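Long-range contacts in TbpB (PDB 3HOL), which binds host transferrin at the bacterial surface as a lipoprotein of the transferrin receptor, probably to help the bacterium acquire iron: residues Glu113-Gln118 and Pro241-Met246; Asp147-Phe152 and Asp163-Lys168; Thr194-Asn199 and Ala211-Lys216; Gly374-Ile379 and Val410-Lys415. All coordinates share one frame; numbering follows the deposited sequence.

How the contacts relate
Three of the contacts belong to the first barrel of the chain and the fourth to the second barrel. Contact 1 opens first, at Glu113, and closes a long loop at Pro241-Met246; contacts 2 and 3 are both nested inside it, in series. Contact 2 closes a short loop within the long connection between strands 119-133 and 171-178, and contact 3 pairs the hairpin strands 193-203 and 206-213 of the same nine-stranded sheet that contact 1 reaches through strand 245-251. Contact 4 follows in series, joining strands 375-387 and 405-411 in the second barrel. Contacts 2 and 4 lie on opposite sides of the chain's centre, with their own centres about 64 Å apart.

Contact 1 of 4, residues Glu113-Gln118 and Pro241-Met246; sequences ELPVNQ and PKAEEM
The turn between strands 231-239 and 245-251 of the first barrel meets the short strand 113-115, and Glu113 and Lys242 carry the polar part of the meeting. Glu113 N donates to Pro241 O at 3.1 Å, almost in line with the carbonyl. The return contact is softer: Lys242 CA lies 3.3 Å from Glu113 O, a CA-H...O contact. Beyond this backbone bond the two long side chains run side by side in the same direction, and Lys242, bent at its last torsion (chi4 -87°), brings NZ to 3.5 Å from Glu113 OE1. This salt bridge is weak, and OE1 has a stronger partner in Thr272 OG1 of strand 272-282. On the buried side Leu114 CD2 touches Ala243 CB at 3.8 Å, while Pro115 CD sits 3.8 Å from Lys242 O. A small methyl suits Ala243, which is enclosed by Leu114, Pro115 and Phe238. Leu114 also pairs through its backbone with Val273, so strand 113-115 belongs to the sheet of 272-282 while touching the barrel turn. At the start of strand 245-251, Glu244 and Glu245 opposite Tyr239 form a classic beta bulge in this antiparallel barrel sheet.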
loop_
_atom_site.group_PDB
_atom_site.type_symbol
_atom_site.label_atom_id
_atom_site.label_comp_id
_atom_site.label_asym_id
_atom_site.label_seq_id
_atom_site.Cartn_x
_atom_site.Cartn_y
_atom_site.Cartn_z
ATOM N N GLU A 113 4.476 -6.612 -6.273
ATOM C CA GLU A 113 5.536 -6.842 -7.248
ATOM C C GLU A 113 5.425 -5.789 -8.340
ATOM O O GLU A 113 4.314 -5.337 -8.675
ATOM C CB GLU A 113 5.427 -8.243 -7.860
ATOM C CG GLU A 113 5.420 -9.371 -6.838
ATOM C CD GLU A 113 5.543 -10.793 -7.465
ATOM O OE1 GLU A 113 5.614 -10.954 -8.708
ATOM O OE2 GLU A 113 5.586 -11.758 -6.696
ATOM N N LEU A 114 6.584 -5.379 -8.870
ATOM C CA LEU A 114 6.668 -4.479 -10.008
ATOM C C LEU A 114 7.395 -5.156 -11.192
ATOM O O LEU A 114 8.259 -6.025 -10.959
ATOM C CB LEU A 114 7.492 -3.231 -9.595
ATOM C CG LEU A 114 6.960 -2.365 -8.436
ATOM C CD1 LEU A 114 7.887 -1.153 -8.298
ATOM C CD2 LEU A 114 5.557 -1.872 -8.733
ATOM N N PRO A 115 7.076 -4.730 -12.438
ATOM C CA PRO A 115 7.843 -5.163 -13.608
ATOM C C PRO A 115 9.317 -4.863 -13.377
ATOM O O PRO A 115 9.668 -3.868 -12.714
ATOM C CB PRO A 115 7.247 -4.347 -14.748
ATOM C CG PRO A 115 5.793 -4.078 -14.290
ATOM C CD PRO A 115 5.896 -3.913 -12.808
ATOM N N VAL A 116 10.170 -5.771 -13.841
ATOM C CA VAL A 116 11.628 -5.672 -13.607
ATOM C C VAL A 116 12.271 -4.607 -14.483
ATOM O O VAL A 116 13.006 -3.754 -14.005
ATOM C CB VAL A 116 12.379 -7.030 -13.868
ATOM C CG1 VAL A 116 13.826 -6.905 -13.412
ATOM C CG2 VAL A 116 11.732 -8.132 -13.081
ATOM N N ASN A 117 12.004 -4.646 -15.770
ATOM C CA ASN A 117 12.680 -3.693 -16.627
ATOM C C ASN A 117 11.929 -3.282 -17.881
ATOM O O ASN A 117 12.427 -2.432 -18.610
ATOM C CB ASN A 117 14.087 -4.205 -16.976
ATOM C CG ASN A 117 14.063 -5.529 -17.723
ATOM O OD1 ASN A 117 14.974 -5.838 -18.503
ATOM N ND2 ASN A 117 13.033 -6.329 -17.483
ATOM N N GLN A 118 10.737 -3.845 -18.125
ATOM C CA GLN A 118 9.991 -3.560 -19.375
ATOM C C GLN A 118 9.489 -2.121 -19.332
ATOM O O GLN A 118 9.015 -1.691 -18.275
ATOM C CB GLN A 118 8.789 -4.508 -19.532
ATOM C CG GLN A 118 8.182 -4.555 -20.934
ATOM C CD GLN A 118 7.179 -5.711 -21.127
ATOM O OE1 GLN A 118 7.340 -6.816 -20.594
ATOM N NE2 GLN A 118 6.156 -5.450 -21.900
ATOM N N PRO A 241 -1.782 -7.013 -8.193
ATOM C CA PRO A 241 -0.629 -7.606 -7.512
ATOM C C PRO A 241 0.712 -7.328 -8.185
ATOM O O PRO A 241 1.708 -7.309 -7.502
ATOM C CB PRO A 241 -0.904 -9.125 -7.582
ATOM C CG PRO A 241 -2.415 -9.228 -7.738
ATOM C CD PRO A 241 -2.890 -7.978 -8.412
ATOM N N LYS A 242 0.700 -7.141 -9.504
ATOM C CA LYS A 242 1.894 -6.869 -10.294
ATOM C C LYS A 242 1.868 -5.491 -10.988
ATOM O O LYS A 242 2.454 -5.325 -12.076
ATOM C CB LYS A 242 2.110 -7.981 -11.324
ATOM C CG LYS A 242 2.284 -9.354 -10.713
ATOM C CD LYS A 242 2.189 -10.361 -11.833
ATOM C CE LYS A 242 2.119 -11.772 -11.283
ATOM N NZ LYS A 242 3.456 -12.266 -11.089
ATOM N N ALA A 243 1.189 -4.508 -10.377
ATOM C CA ALA A 243 1.131 -3.139 -10.951
ATOM C C ALA A 243 0.499 -3.119 -12.375
ATOM O O ALA A 243 0.899 -2.348 -13.248
ATOM C CB ALA A 243 2.535 -2.469 -10.930
ATOM N N GLU A 244 -0.503 -3.975 -12.576
ATOM C CA GLU A 244 -1.272 -3.981 -13.805
ATOM C C GLU A 244 -1.884 -2.601 -14.130
ATOM O O GLU A 244 -2.021 -2.273 -15.273
ATOM C CB GLU A 244 -2.406 -5.009 -13.708
ATOM C CG GLU A 244 -1.913 -6.493 -13.701
ATOM C CD GLU A 244 -1.674 -7.090 -12.329
ATOM O OE1 GLU A 244 -1.350 -6.406 -11.329
ATOM O OE2 GLU A 244 -1.758 -8.315 -12.245
ATOM N N GLU A 245 -2.226 -1.813 -13.109
ATOM C CA GLU A 245 -2.994 -0.581 -13.301
ATOM C C GLU A 245 -2.430 0.493 -12.360
ATOM O O GLU A 245 -1.599 0.182 -11.460
ATOM C CB GLU A 245 -4.494 -0.843 -13.002
ATOM C CG GLU A 245 -5.123 -1.810 -14.075
ATOM C CD GLU A 245 -6.500 -2.255 -13.720
ATOM O OE1 GLU A 245 -7.141 -1.659 -12.827
ATOM O OE2 GLU A 245 -6.945 -3.231 -14.317
ATOM N N MET A 246 -2.830 1.749 -12.594
ATOM C CA MET A 246 -2.336 2.854 -11.770
ATOM C C MET A 246 -3.444 3.896 -11.648
ATOM O O MET A 246 -4.324 4.001 -12.523
ATOM C CB MET A 246 -1.052 3.466 -12.373
ATOM C CG MET A 246 -1.282 3.987 -13.811
ATOM S SD MET A 246 0.170 4.859 -14.478
ATOM C CE MET A 246 -0.022 6.526 -13.690
#

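Contact 2 of 4, residues Asp147-Phe152 and Asp163-Lys168; sequences DYYTKF and DAKPAK
Within the long excursion between strands 119-133 and 171-178 of the first barrel, Tyr148 and Ala164 form a single beta bridge between two irregular loop segments. Two backbone bonds flank it: Lys165 N donates to Asp147 O at 2.8 Å, nearly straight at 173°, and Tyr149 N donates to Asp163 O at 3.0 Å. Both tyrosine rings then pack on the second segment. Lys165 CG lies over one face of the Tyr149 ring, toward the rim and 3.8 Å from the centroid, a CH-pi contact, and CE comes near CD1. The lysine chain is extended beyond CG and carries NZ to the carbonyl of Asn145. Pro166 CD approaches the tip of the ring, 3.3 Å from Tyr149 OH. The Tyr148 ring has Asp163 O at its edge, near the ring plane, and its CE1 meets Ala164 CB at 4.0 Å; His169 packs against this ring with nearly parallel planes. Lys168, kinked at its third torsion (chi3 68°), brings NZ to the Asp147 carboxylate, but the placing of OD1 is uncertain and the OD2 bond weak. Backbone bonds thus fix the register, while Lys165 spends its CG on an aromatic face and its ammonium on Asn145 O.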
loop_
_atom_site.group_PDB
_atom_site.type_symbol
_atom_site.label_atom_id
_atom_site.label_comp_id
_atom_site.label_asym_id
_atom_site.label_seq_id
_atom_site.Cartn_x
_atom_site.Cartn_y
_atom_site.Cartn_z
ATOM N N ASP A 147 -19.455 23.833 -25.630
ATOM C CA ASP A 147 -18.385 23.185 -24.822
ATOM C C ASP A 147 -18.915 22.467 -23.594
ATOM O O ASP A 147 -18.421 21.367 -23.278
ATOM C CB ASP A 147 -17.322 24.192 -24.370
ATOM C CG ASP A 147 -16.505 24.718 -25.508
ATOM O OD1 ASP A 147 -15.625 23.977 -25.981
ATOM O OD2 ASP A 147 -16.752 25.872 -25.940
ATOM N N TYR A 148 -19.884 23.084 -22.900
ATOM C CA TYR A 148 -20.374 22.580 -21.590
ATOM C C TYR A 148 -21.903 22.589 -21.459
ATOM O O TYR A 148 -22.590 23.370 -22.157
ATOM C CB TYR A 148 -19.779 23.390 -20.435
ATOM C CG TYR A 148 -18.272 23.514 -20.501
ATOM C CD1 TYR A 148 -17.453 22.430 -20.157
ATOM C CD2 TYR A 148 -17.661 24.711 -20.900
ATOM C CE1 TYR A 148 -16.062 22.521 -20.209
ATOM C CE2 TYR A 148 -16.230 24.812 -20.974
ATOM C CZ TYR A 148 -15.461 23.710 -20.607
ATOM O OH TYR A 148 -14.090 23.768 -20.663
ATOM N N TYR A 149 -22.412 21.734 -20.579
ATOM C CA TYR A 149 -23.853 21.647 -20.323
ATOM C C TYR A 149 -24.313 22.643 -19.252
ATOM O O TYR A 149 -25.372 22.455 -18.627
ATOM C CB TYR A 149 -24.252 20.225 -19.895
ATOM C CG TYR A 149 -23.960 19.121 -20.876
ATOM C CD1 TYR A 149 -24.758 18.918 -22.001
ATOM C CD2 TYR A 149 -22.909 18.226 -20.637
ATOM C CE1 TYR A 149 -24.481 17.881 -22.897
ATOM C CE2 TYR A 149 -22.623 17.205 -21.505
ATOM C CZ TYR A 149 -23.416 17.027 -22.628
ATOM O OH TYR A 149 -23.099 15.983 -23.446
ATOM N N THR A 150 -23.531 23.687 -19.006
ATOM C CA THR A 150 -23.892 24.681 -17.982
ATOM C C THR A 150 -23.379 26.057 -18.424
ATOM O O THR A 150 -22.654 26.139 -19.398
ATOM C CB THR A 150 -23.337 24.257 -16.557
ATOM O OG1 THR A 150 -23.943 25.054 -15.517
ATOM C CG2 THR A 150 -21.811 24.332 -16.507
ATOM N N LYS A 151 -23.811 27.119 -17.735
ATOM C CA LYS A 151 -23.363 28.511 -17.963
ATOM C C LYS A 151 -22.575 29.010 -16.752
ATOM O O LYS A 151 -22.619 28.382 -15.678
ATOM C CB LYS A 151 -24.583 29.443 -18.173
ATOM C CG LYS A 151 -25.446 29.090 -19.386
ATOM C CD LYS A 151 -26.694 30.033 -19.575
ATOM C CE LYS A 151 -27.709 29.885 -18.397
ATOM N NZ LYS A 151 -29.014 30.527 -18.663
ATOM N N PHE A 152 -21.883 30.146 -16.906
ATOM C CA PHE A 152 -21.165 30.788 -15.788
ATOM C C PHE A 152 -20.103 29.780 -15.262
ATOM O O PHE A 152 -20.090 29.374 -14.096
ATOM C CB PHE A 152 -22.174 31.306 -14.726
ATOM C CG PHE A 152 -23.308 32.143 -15.339
ATOM C CD1 PHE A 152 -23.015 33.340 -16.004
ATOM C CD2 PHE A 152 -24.618 31.693 -15.329
ATOM C CE1 PHE A 152 -24.033 34.123 -16.590
ATOM C CE2 PHE A 152 -25.650 32.467 -15.934
ATOM C CZ PHE A 152 -25.350 33.671 -16.556
ATOM N N ASP A 163 -19.041 17.996 -16.802
ATOM C CA ASP A 163 -19.841 19.038 -17.480
ATOM C C ASP A 163 -19.556 19.170 -18.971
ATOM O O ASP A 163 -20.312 19.846 -19.672
ATOM C CB ASP A 163 -19.647 20.414 -16.788
ATOM C CG ASP A 163 -20.128 20.409 -15.334
ATOM O OD1 ASP A 163 -21.221 19.837 -15.073
ATOM O OD2 ASP A 163 -19.434 21.001 -14.450
ATOM N N ALA A 164 -18.460 18.579 -19.475
ATOM C CA ALA A 164 -18.024 18.911 -20.839
ATOM C C ALA A 164 -18.824 18.089 -21.869
ATOM O O ALA A 164 -19.120 16.914 -21.633
ATOM C CB ALA A 164 -16.493 18.656 -21.017
ATOM N N LYS A 165 -19.136 18.679 -23.017
ATOM C CA LYS A 165 -19.739 17.920 -24.131
ATOM C C LYS A 165 -18.672 17.102 -24.876
ATOM O O LYS A 165 -17.618 17.641 -25.285
ATOM C CB LYS A 165 -20.443 18.871 -25.107
ATOM C CG LYS A 165 -21.553 19.725 -24.457
ATOM C CD LYS A 165 -22.494 20.401 -25.505
ATOM C CE LYS A 165 -23.636 21.101 -24.793
ATOM N NZ LYS A 165 -24.538 21.748 -25.787
ATOM N N PRO A 166 -18.922 15.793 -25.045
ATOM C CA PRO A 166 -17.947 14.910 -25.697
ATOM C C PRO A 166 -17.589 15.348 -27.130
ATOM O O PRO A 166 -16.485 15.096 -27.589
ATOM C CB PRO A 166 -18.638 13.550 -25.682
ATOM C CG PRO A 166 -19.621 13.646 -24.596
ATOM C CD PRO A 166 -20.104 15.047 -24.597
ATOM N N ALA A 167 -18.467 16.086 -27.795
ATOM C CA ALA A 167 -18.154 16.574 -29.144
ATOM C C ALA A 167 -16.921 17.479 -29.125
ATOM O O ALA A 167 -16.172 17.534 -30.110
ATOM C CB ALA A 167 -19.367 17.341 -29.744
ATOM N N LYS A 168 -16.697 18.198 -28.026
ATOM C CA LYS A 168 -15.568 19.123 -27.977
ATOM C C LYS A 168 -14.466 18.786 -26.942
ATOM O O LYS A 168 -13.392 19.373 -26.976
ATOM C CB LYS A 168 -16.061 20.564 -27.808
ATOM C CG LYS A 168 -16.824 21.078 -29.079
ATOM C CD LYS A 168 -16.940 22.594 -29.078
ATOM C CE LYS A 168 -15.602 23.280 -29.261
ATOM N NZ LYS A 168 -15.702 24.744 -28.921
#

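Contact 3 of 4, residues Thr194-Asn199 and Ala211-Lys216; sequences TIYTVN and ATASDK
The Tyr196 ring lies obliquely beside the alanines of the neighbouring strand, with CD1 3.8 Å from Ala213 CA and close to the methyl of Ala211, while Phe250 of strand 245-251 meets the ring edge-to-face. Tyr196 CG lies anti to its own carbonyl carbon (chi1 -61°), which lays the ring along the two small alanines; Val198 CG1 joins them at 4.2 Å from Ala211 CB. Alanine suits both places, since a methyl lets a bulky ring lie close to the backbone. Thr197 and Thr212 form the hydrogen-bonded pair: Thr212 N gives to Thr197 O at 2.7 Å and Thr197 N to Thr212 O at 3.0 Å. Their side chains lie side by side on the other side of the sheet, Thr197 OG1 reaching Thr212 CB at 3.5 Å, and polar threonines fit a surface where waters bind. One water is held by Thr197 OG1 and gives a proton to Thr212 O; another joins Asn199 ND2 to Thr212 OG1. Ser214 N closes the pairing on Ile195 O at 2.8 Å. Ile195 and Tyr196 together face Leu188, a classic beta bulge. Strands 193-203 and 206-213 thus make an antiparallel hairpin, with the alternating buried apolar and more exposed polar residues of amphipathic strands in a barrel wall.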
loop_
_atom_site.group_PDB
_atom_site.type_symbol
_atom_site.label_atom_id
_atom_site.label_comp_id
_atom_site.label_asym_id
_atom_site.label_seq_id
_atom_site.Cartn_x
_atom_site.Cartn_y
_atom_site.Cartn_z
ATOM N N THR A 194 -2.467 18.735 -25.707
ATOM C CA THR A 194 -1.818 18.405 -24.437
ATOM C C THR A 194 -2.136 19.460 -23.380
ATOM O O THR A 194 -1.984 20.654 -23.623
ATOM C CB THR A 194 -0.317 18.281 -24.625
ATOM O OG1 THR A 194 -0.083 17.315 -25.643
ATOM C CG2 THR A 194 0.385 17.821 -23.304
ATOM N N ILE A 195 -2.570 19.016 -22.201
ATOM C CA ILE A 195 -3.016 19.949 -21.178
ATOM C C ILE A 195 -1.978 20.004 -20.043
ATOM O O ILE A 195 -1.634 21.073 -19.572
ATOM C CB ILE A 195 -4.447 19.605 -20.639
ATOM C CG1 ILE A 195 -5.484 19.433 -21.782
ATOM C CG2 ILE A 195 -4.936 20.686 -19.649
ATOM C CD1 ILE A 195 -5.751 20.741 -22.675
ATOM N N TYR A 196 -1.479 18.840 -19.619
ATOM C CA TYR A 196 -0.390 18.757 -18.673
ATOM C C TYR A 196 0.606 17.722 -19.145
ATOM O O TYR A 196 0.238 16.730 -19.809
ATOM C CB TYR A 196 -0.900 18.297 -17.297
ATOM C CG TYR A 196 -1.926 19.209 -16.649
ATOM C CD1 TYR A 196 -1.520 20.230 -15.776
ATOM C CD2 TYR A 196 -3.291 19.016 -16.859
ATOM C CE1 TYR A 196 -2.443 21.073 -15.162
ATOM C CE2 TYR A 196 -4.242 19.842 -16.223
ATOM C CZ TYR A 196 -3.794 20.895 -15.398
ATOM O OH TYR A 196 -4.687 21.734 -14.750
ATOM N N THR A 197 1.857 17.903 -18.749
ATOM C CA THR A 197 2.773 16.785 -18.766
ATOM C C THR A 197 3.022 16.436 -17.325
ATOM O O THR A 197 2.843 17.270 -16.436
ATOM C CB THR A 197 4.107 17.122 -19.481
ATOM O OG1 THR A 197 4.682 18.289 -18.875
ATOM C CG2 THR A 197 3.856 17.385 -20.995
ATOM N N VAL A 198 3.410 15.190 -17.081
ATOM C CA VAL A 198 3.648 14.735 -15.725
ATOM C C VAL A 198 5.035 14.023 -15.588
ATOM O O VAL A 198 5.578 13.482 -16.559
ATOM C CB VAL A 198 2.530 13.772 -15.223
ATOM C CG1 VAL A 198 1.118 14.422 -15.248
ATOM C CG2 VAL A 198 2.508 12.541 -16.005
ATOM N N ASN A 199 5.585 14.079 -14.388
ATOM C CA ASN A 199 6.878 13.473 -14.069
ATOM C C ASN A 199 6.767 12.992 -12.655
ATOM O O ASN A 199 6.258 13.730 -11.800
ATOM C CB ASN A 199 7.986 14.510 -14.146
ATOM C CG ASN A 199 8.299 14.889 -15.554
ATOM O OD1 ASN A 199 9.163 14.274 -16.195
ATOM N ND2 ASN A 199 7.563 15.865 -16.091
ATOM N N ALA A 211 2.848 17.936 -11.944
ATOM C CA ALA A 211 2.173 18.107 -13.245
ATOM C C ALA A 211 2.555 19.495 -13.735
ATOM O O ALA A 211 2.498 20.468 -12.959
ATOM C CB ALA A 211 0.630 17.993 -13.104
ATOM N N THR A 212 2.979 19.586 -14.988
ATOM C CA THR A 212 3.359 20.870 -15.596
ATOM C C THR A 212 2.289 21.326 -16.553
ATOM O O THR A 212 1.980 20.594 -17.505
ATOM C CB THR A 212 4.695 20.724 -16.376
ATOM O OG1 THR A 212 5.695 20.297 -15.452
ATOM C CG2 THR A 212 5.117 22.067 -17.044
ATOM N N ALA A 213 1.684 22.488 -16.282
ATOM C CA ALA A 213 0.655 23.020 -17.183
ATOM C C ALA A 213 1.248 23.307 -18.548
ATOM O O ALA A 213 2.285 24.003 -18.639
ATOM C CB ALA A 213 0.027 24.265 -16.621
ATOM N N SER A 214 0.612 22.817 -19.615
ATOM C CA SER A 214 1.185 22.984 -20.968
ATOM C C SER A 214 0.930 24.397 -21.517
ATOM O O SER A 214 1.696 24.873 -22.330
ATOM C CB SER A 214 0.661 21.930 -21.957
ATOM O OG SER A 214 0.863 20.606 -21.458
ATOM N N ASP A 215 -0.128 25.058 -21.054
ATOM C CA ASP A 215 -0.440 26.440 -21.436
ATOM C C ASP A 215 -0.490 27.251 -20.152
ATOM O O ASP A 215 -1.417 27.096 -19.371
ATOM C CB ASP A 215 -1.776 26.505 -22.201
ATOM C CG ASP A 215 -2.124 27.937 -22.687
ATOM O OD1 ASP A 215 -1.474 28.923 -22.248
ATOM O OD2 ASP A 215 -3.071 28.057 -23.492
ATOM N N LYS A 216 0.539 28.077 -19.920
ATOM C CA LYS A 216 0.705 28.853 -18.681
ATOM C C LYS A 216 -0.138 30.139 -18.644
ATOM O O LYS A 216 -0.233 30.801 -17.602
ATOM C CB LYS A 216 2.188 29.237 -18.465
ATOM C CG LYS A 216 3.081 28.117 -17.909
ATOM C CD LYS A 216 2.751 27.847 -16.397
ATOM C CE LYS A 216 2.784 26.362 -16.070
ATOM N NZ LYS A 216 3.899 25.560 -16.746
HETATM O O HOH W 1 -2.432 23.808 -19.747
HETATM O O HOH W 2 3.801 20.582 -19.943
HETATM O O HOH W 3 5.920 17.643 -14.683
#

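Contact 4 of 4, residues Gly374-Ile379 and Val410-Lys415; sequences GNYKYI and VDFGNK
Backbone bonds join Tyr376 and Val410 in both directions, each 2.8 Å from N to O, pairing antiparallel strands 375-387 and 405-411. Beyond them, Phe412 N reaches Gly374 O at 3.1 Å. The backbone angles of Gly374 would jam a CB against the preceding carbonyl O, which by itself calls for glycine, and a CB would also run into Tyr376 CE2. Apolar contacts form on the side where Tyr376 and Val410 point. Tyr378 CD1 lies 3.6 Å from Val410 CG2, and the other valine methyl, CG1, sits over the centre of one face of the Phe412 ring. At the edge of that ring come Tyr376, rim to rim with planes at 62°, and the Tyr378 hydroxyl, 3.6 Å from Phe412 CZ. On the other side, Asn375 ND2 comes within 3.3 Å of Asp411 CG, a close polar contact and not a hydrogen bond, their planes 48° apart. Asp411 CG is anti to its own N (chi1 175°), and OD1 accepts from Asn414 N at 3.1 Å, nearly straight and from above the carboxylate plane, in an Asx motif. The carboxylate thus helps shape the turn, while Val410, both tyrosines and Ile437 of strand 431-438 bury Phe412 and Ala481 O satisfies the Tyr378 hydroxyl.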
loop_
_atom_site.group_PDB
_atom_site.type_symbol
_atom_site.label_atom_id
_atom_site.label_comp_id
_atom_site.label_asym_id
_atom_site.label_seq_id
_atom_site.Cartn_x
_atom_site.Cartn_y
_atom_site.Cartn_z
ATOM N N GLY A 374 29.468 -14.281 -0.234
ATOM C CA GLY A 374 29.719 -14.177 1.209
ATOM C C GLY A 374 28.848 -15.131 2.013
ATOM O O GLY A 374 27.819 -15.595 1.521
ATOM N N ASN A 375 29.261 -15.407 3.252
ATOM C CA ASN A 375 28.537 -16.286 4.167
ATOM C C ASN A 375 28.186 -15.522 5.427
ATOM O O ASN A 375 29.044 -14.843 5.990
ATOM C CB ASN A 375 29.427 -17.463 4.535
ATOM C CG ASN A 375 28.798 -18.787 4.213
ATOM O OD1 ASN A 375 28.301 -19.471 5.113
ATOM N ND2 ASN A 375 28.799 -19.166 2.923
ATOM N N TYR A 376 26.936 -15.579 5.877
ATOM C CA TYR A 376 26.588 -14.808 7.064
ATOM C C TYR A 376 25.683 -15.558 8.012
ATOM O O TYR A 376 24.993 -16.470 7.614
ATOM C CB TYR A 376 25.948 -13.457 6.705
ATOM C CG TYR A 376 26.796 -12.540 5.837
ATOM C CD1 TYR A 376 27.582 -11.526 6.402
ATOM C CD2 TYR A 376 26.793 -12.672 4.452
ATOM C CE1 TYR A 376 28.354 -10.676 5.595
ATOM C CE2 TYR A 376 27.548 -11.832 3.645
ATOM C CZ TYR A 376 28.316 -10.833 4.224
ATOM O OH TYR A 376 29.067 -10.025 3.395
ATOM N N LYS A 377 25.706 -15.133 9.270
ATOM C CA LYS A 377 24.804 -15.600 10.315
ATOM C C LYS A 377 23.744 -14.538 10.501
ATOM O O LYS A 377 24.086 -13.359 10.560
ATOM C CB LYS A 377 25.545 -15.693 11.647
ATOM C CG LYS A 377 24.891 -16.592 12.679
ATOM C CD LYS A 377 24.902 -18.016 12.157
ATOM C CE LYS A 377 25.001 -19.033 13.253
ATOM N NZ LYS A 377 25.440 -20.296 12.626
ATOM N N TYR A 378 22.479 -14.948 10.608
ATOM C CA TYR A 378 21.431 -14.056 11.046
ATOM C C TYR A 378 20.821 -14.605 12.315
ATOM O O TYR A 378 20.680 -15.822 12.479
ATOM C CB TYR A 378 20.352 -13.850 9.972
ATOM C CG TYR A 378 20.772 -13.100 8.726
ATOM C CD1 TYR A 378 21.688 -13.652 7.816
ATOM C CD2 TYR A 378 20.204 -11.861 8.420
ATOM C CE1 TYR A 378 22.059 -12.953 6.660
ATOM C CE2 TYR A 378 20.556 -11.166 7.266
ATOM C CZ TYR A 378 21.487 -11.712 6.401
ATOM O OH TYR A 378 21.837 -11.008 5.276
ATOM N N ILE A 379 20.476 -13.696 13.216
ATOM C CA ILE A 379 19.886 -14.022 14.516
ATOM C C ILE A 379 18.645 -13.146 14.801
ATOM O O ILE A 379 18.687 -11.932 14.661
ATOM C CB ILE A 379 20.898 -13.783 15.703
ATOM C CG1 ILE A 379 22.179 -14.603 15.537
ATOM C CG2 ILE A 379 20.237 -14.078 17.066
ATOM C CD1 ILE A 379 21.969 -16.111 15.535
ATOM N N VAL A 410 23.415 -18.133 5.936
ATOM C CA VAL A 410 23.067 -17.642 4.620
ATOM C C VAL A 410 24.331 -17.653 3.770
ATOM O O VAL A 410 25.344 -17.030 4.115
ATOM C CB VAL A 410 22.458 -16.199 4.690
ATOM C CG1 VAL A 410 22.356 -15.575 3.292
ATOM C CG2 VAL A 410 21.108 -16.216 5.396
ATOM N N ASP A 411 24.242 -18.354 2.652
ATOM C CA ASP A 411 25.338 -18.432 1.722
ATOM C C ASP A 411 24.856 -17.764 0.431
ATOM O O ASP A 411 24.180 -18.396 -0.392
ATOM C CB ASP A 411 25.694 -19.903 1.513
ATOM C CG ASP A 411 26.765 -20.106 0.463
ATOM O OD1 ASP A 411 27.202 -19.094 -0.129
ATOM O OD2 ASP A 411 27.162 -21.281 0.228
ATOM N N PHE A 412 25.173 -16.482 0.271
ATOM C CA PHE A 412 24.798 -15.758 -0.970
ATOM C C PHE A 412 25.473 -16.309 -2.241
ATOM O O PHE A 412 24.862 -16.331 -3.330
ATOM C CB PHE A 412 25.062 -14.257 -0.833
ATOM C CG PHE A 412 24.134 -13.561 0.136
ATOM C CD1 PHE A 412 22.760 -13.499 -0.100
ATOM C CD2 PHE A 412 24.634 -12.952 1.279
ATOM C CE1 PHE A 412 21.904 -12.839 0.796
ATOM C CE2 PHE A 412 23.788 -12.305 2.180
ATOM C CZ PHE A 412 22.421 -12.249 1.939
ATOM N N GLY A 413 26.731 -16.742 -2.098
ATOM C CA GLY A 413 27.483 -17.329 -3.221
ATOM C C GLY A 413 26.766 -18.487 -3.883
ATOM O O GLY A 413 26.550 -18.489 -5.112
ATOM N N ASN A 414 26.376 -19.467 -3.071
ATOM C CA ASN A 414 25.674 -20.643 -3.576
ATOM C C ASN A 414 24.145 -20.558 -3.498
ATOM O O ASN A 414 23.452 -21.550 -3.804
ATOM C CB ASN A 414 26.186 -21.897 -2.865
ATOM C CG ASN A 414 27.680 -22.075 -3.043
ATOM O OD1 ASN A 414 28.464 -21.905 -2.098
ATOM N ND2 ASN A 414 28.086 -22.357 -4.269
ATOM N N LYS A 415 23.630 -19.388 -3.102
ATOM C CA LYS A 415 22.180 -19.134 -3.080
ATOM C C LYS A 415 21.460 -20.052 -2.074
ATOM O O LYS A 415 20.395 -20.583 -2.357
ATOM C CB LYS A 415 21.568 -19.303 -4.488
ATOM C CG LYS A 415 21.395 -18.035 -5.321
ATOM C CD LYS A 415 22.721 -17.354 -5.627
ATOM C CE LYS A 415 22.541 -16.070 -6.449
ATOM N NZ LYS A 415 23.906 -15.541 -6.702
#